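Local atomic coordinates of GTPase activator-like protein (Chaetomium thermophilum, PDB entry 5HIU), a protein that probably acts, as a whole, as a GTPase activator of the TSC2 type, this chain being its largely helical N-terminal part. Residues Leu427-Ile438 and Cys451-Gln459. Sequence-based numbering, arbitrary orientation.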
# COMPACT_ATOMS: atom_id res chain seq x y z
N LEU A 427 17.93 27.63 7.21
CA LEU A 427 19.03 28.21 7.98
C LEU A 427 18.54 29.33 8.88
O LEU A 427 18.82 29.33 10.07
CB LEU A 427 20.13 28.73 7.07
CG LEU A 427 21.23 27.70 6.79
CD1 LEU A 427 22.00 28.08 5.54
CD2 LEU A 427 22.17 27.61 7.98
N LYS A 428 17.80 30.28 8.32
CA LYS A 428 17.19 31.33 9.13
C LYS A 428 16.34 30.74 10.26
O LYS A 428 16.26 31.34 11.34
CB LYS A 428 16.33 32.27 8.27
N HIS A 429 15.74 29.57 10.02
CA HIS A 429 14.98 28.88 11.06
C HIS A 429 15.87 28.30 12.15
O HIS A 429 15.55 28.42 13.34
CB HIS A 429 14.10 27.77 10.45
CG HIS A 429 12.77 28.26 9.98
ND1 HIS A 429 12.64 29.29 9.07
CD2 HIS A 429 11.52 27.86 10.29
CE1 HIS A 429 11.36 29.51 8.85
NE2 HIS A 429 10.66 28.66 9.58
N LEU A 430 16.96 27.66 11.75
CA LEU A 430 17.90 27.01 12.67
C LEU A 430 18.75 28.04 13.46
O LEU A 430 18.83 28.00 14.69
CB LEU A 430 18.82 26.08 11.88
CG LEU A 430 19.76 25.19 12.67
CD1 LEU A 430 19.01 24.32 13.67
CD2 LEU A 430 20.57 24.33 11.70
N ILE A 431 19.38 28.94 12.74
CA ILE A 431 20.08 30.03 13.39
C ILE A 431 19.18 30.58 14.49
O ILE A 431 19.58 30.63 15.64
CB ILE A 431 20.50 31.13 12.39
CG1 ILE A 431 21.55 30.61 11.38
CG2 ILE A 431 21.02 32.36 13.13
CD1 ILE A 431 22.48 29.54 11.93
N LEU A 432 17.94 30.94 14.15
CA LEU A 432 17.07 31.55 15.14
C LEU A 432 16.90 30.65 16.35
O LEU A 432 16.99 31.11 17.49
CB LEU A 432 15.69 31.92 14.54
CG LEU A 432 14.80 32.78 15.46
CD1 LEU A 432 15.41 34.15 15.72
CD2 LEU A 432 13.40 32.93 14.89
N ARG A 433 16.67 29.36 16.10
CA ARG A 433 16.47 28.39 17.18
C ARG A 433 17.72 28.18 18.04
O ARG A 433 17.64 28.20 19.26
CB ARG A 433 16.02 27.05 16.61
CG ARG A 433 15.73 25.99 17.65
CD ARG A 433 14.70 26.44 18.69
NE ARG A 433 14.40 25.36 19.63
CZ ARG A 433 13.71 25.50 20.76
NH1 ARG A 433 13.22 26.68 21.12
NH2 ARG A 433 13.50 24.44 21.54
N VAL A 434 18.87 27.98 17.40
CA VAL A 434 20.13 27.77 18.10
C VAL A 434 20.48 29.02 18.89
O VAL A 434 21.02 28.97 20.00
CB VAL A 434 21.27 27.47 17.12
CG1 VAL A 434 22.63 27.55 17.82
CG2 VAL A 434 21.08 26.10 16.49
N GLU A 435 20.19 30.15 18.27
CA GLU A 435 20.32 31.44 18.89
C GLU A 435 19.46 31.54 20.14
O GLU A 435 19.92 31.99 21.18
CB GLU A 435 19.89 32.48 17.87
CG GLU A 435 20.00 33.91 18.29
CD GLU A 435 19.80 34.83 17.10
OE1 GLU A 435 20.61 34.75 16.15
OE2 GLU A 435 18.84 35.62 17.11
N ASN A 436 18.21 31.10 20.04
CA ASN A 436 17.30 31.10 21.18
C ASN A 436 17.72 30.18 22.30
O ASN A 436 17.50 30.49 23.47
CB ASN A 436 15.87 30.71 20.76
CG ASN A 436 15.10 31.85 20.15
OD1 ASN A 436 14.47 31.69 19.10
ND2 ASN A 436 15.11 33.01 20.80
N LEU A 437 18.28 29.02 21.94
CA LEU A 437 18.67 28.03 22.94
C LEU A 437 19.78 28.59 23.81
O LEU A 437 19.75 28.44 25.02
CB LEU A 437 19.13 26.75 22.27
CG LEU A 437 17.98 25.89 21.74
CD1 LEU A 437 18.54 24.90 20.73
CD2 LEU A 437 17.25 25.12 22.83
N ILE A 438 20.74 29.25 23.18
CA ILE A 438 21.81 29.90 23.90
C ILE A 438 21.23 30.93 24.83
O ILE A 438 21.54 30.96 26.02
CB ILE A 438 22.78 30.61 22.95
CG1 ILE A 438 23.51 29.59 22.07
CG2 ILE A 438 23.80 31.45 23.73
CD1 ILE A 438 24.16 30.19 20.85
N CYS A 451 27.15 25.19 20.04
CA CYS A 451 26.17 26.13 19.49
C CYS A 451 26.88 27.34 18.92
O CYS A 451 26.67 27.73 17.77
CB CYS A 451 25.18 26.59 20.56
SG CYS A 451 23.81 25.47 20.87
N MET A 452 27.75 27.91 19.73
CA MET A 452 28.41 29.15 19.37
C MET A 452 29.34 29.02 18.18
O MET A 452 29.32 29.88 17.29
CB MET A 452 29.15 29.68 20.58
CG MET A 452 28.26 30.50 21.49
SD MET A 452 28.34 32.26 21.06
CE MET A 452 26.64 32.77 21.31
N LYS A 453 30.14 27.96 18.14
CA LYS A 453 31.03 27.74 17.01
C LYS A 453 30.24 27.63 15.71
O LYS A 453 30.62 28.21 14.68
CB LYS A 453 31.87 26.48 17.23
CG LYS A 453 32.93 26.67 18.30
CD LYS A 453 33.64 25.37 18.61
CE LYS A 453 34.55 25.51 19.83
NZ LYS A 453 35.21 24.21 20.16
N PHE A 454 29.11 26.91 15.77
CA PHE A 454 28.23 26.77 14.62
C PHE A 454 27.73 28.12 14.07
O PHE A 454 27.80 28.35 12.86
CB PHE A 454 27.04 25.84 14.93
CG PHE A 454 25.90 25.98 13.96
CD1 PHE A 454 25.96 25.37 12.71
CD2 PHE A 454 24.80 26.75 14.27
CE1 PHE A 454 24.93 25.52 11.81
CE2 PHE A 454 23.76 26.90 13.36
CZ PHE A 454 23.83 26.29 12.13
N LEU A 455 27.24 28.99 14.94
CA LEU A 455 26.75 30.31 14.50
C LEU A 455 27.85 31.16 13.85
O LEU A 455 27.58 31.94 12.93
CB LEU A 455 26.14 31.09 15.66
CG LEU A 455 24.78 30.62 16.19
CD1 LEU A 455 24.79 30.55 17.70
CD2 LEU A 455 23.64 31.50 15.70
N ILE A 456 29.09 31.01 14.32
CA ILE A 456 30.21 31.72 13.72
C ILE A 456 30.44 31.22 12.29
O ILE A 456 30.72 32.03 11.41
CB ILE A 456 31.50 31.60 14.56
CG1 ILE A 456 31.35 32.38 15.88
CG2 ILE A 456 32.70 32.11 13.79
CD1 ILE A 456 32.36 32.01 16.94
N ARG A 457 30.33 29.91 12.07
CA ARG A 457 30.45 29.35 10.71
C ARG A 457 29.41 29.94 9.76
O ARG A 457 29.70 30.26 8.61
CB ARG A 457 30.27 27.83 10.71
CG ARG A 457 31.31 27.03 11.49
CD ARG A 457 30.80 25.61 11.74
NE ARG A 457 31.51 24.94 12.84
CZ ARG A 457 31.11 23.81 13.44
NH1 ARG A 457 30.00 23.17 13.06
NH2 ARG A 457 31.84 23.30 14.43
N VAL A 458 28.18 30.08 10.27
CA VAL A 458 27.02 30.34 9.43
C VAL A 458 26.76 31.82 9.19
O VAL A 458 26.32 32.19 8.11
CB VAL A 458 25.77 29.64 10.02
CG1 VAL A 458 24.50 30.11 9.33
CG2 VAL A 458 25.92 28.13 9.90
N GLN A 459 27.00 32.67 10.18
CA GLN A 459 27.00 34.11 9.92
C GLN A 459 27.86 34.36 8.68
O GLN A 459 27.39 34.92 7.68
CB GLN A 459 27.62 34.90 11.08
CG GLN A 459 26.74 35.10 12.29
CD GLN A 459 27.33 36.13 13.25
OE1 GLN A 459 28.51 36.50 13.17
NE2 GLN A 459 26.50 36.60 14.18
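Val434 N donates to Leu430 O at 2.7 Å, a helical bond that sets these two residues one turn apart, where both lie against Phe454 of the facing helix. The contact itself is apolar, as suits two helices pressed together along their sides. Phe454 swings across the gap with CG anti to the backbone N (chi1 163°), and its ring is met obliquely by three side chains: Ile431 CD1 is the nearest, 3.3 Å from Phe454 CE2, Leu430 CD2 comes to 3.8 Å from Phe454 CZ, and Val434 CG2 lies a little farther off. The ring also stacks with Phe386, so this broad, flat side chain ties the pair to helix 383-391.

Ile431 is long enough to meet Val458 tip to tip, with Ile431 CD1 3.3 Å from Val458 CG1. Leu455 uses its fork differently, sliding past Val434 and Ile431 in the opposite direction: Leu455 CD1 lies 3.7 Å from Val434 CG1 and also meets Ile438 CD1, while Leu455 CD2 is 3.8 Å from Ile431 CG2. Near the connecting turn, small Cys451 lets Ile438 come close, Ile438 CG1 standing 3.8 Å from Cys451 CB, while the flexible chain of Met452 bends to lay its methyl by Ile438 at the more exposed border.

The axes of 427-438 and 451-459 approach to 10.1 Å at 146°; helices 423-441 and 448-459 thus make an antiparallel helical hairpin, consistent with an alpha-solenoid, at the C-terminal end of this N-terminal fragment.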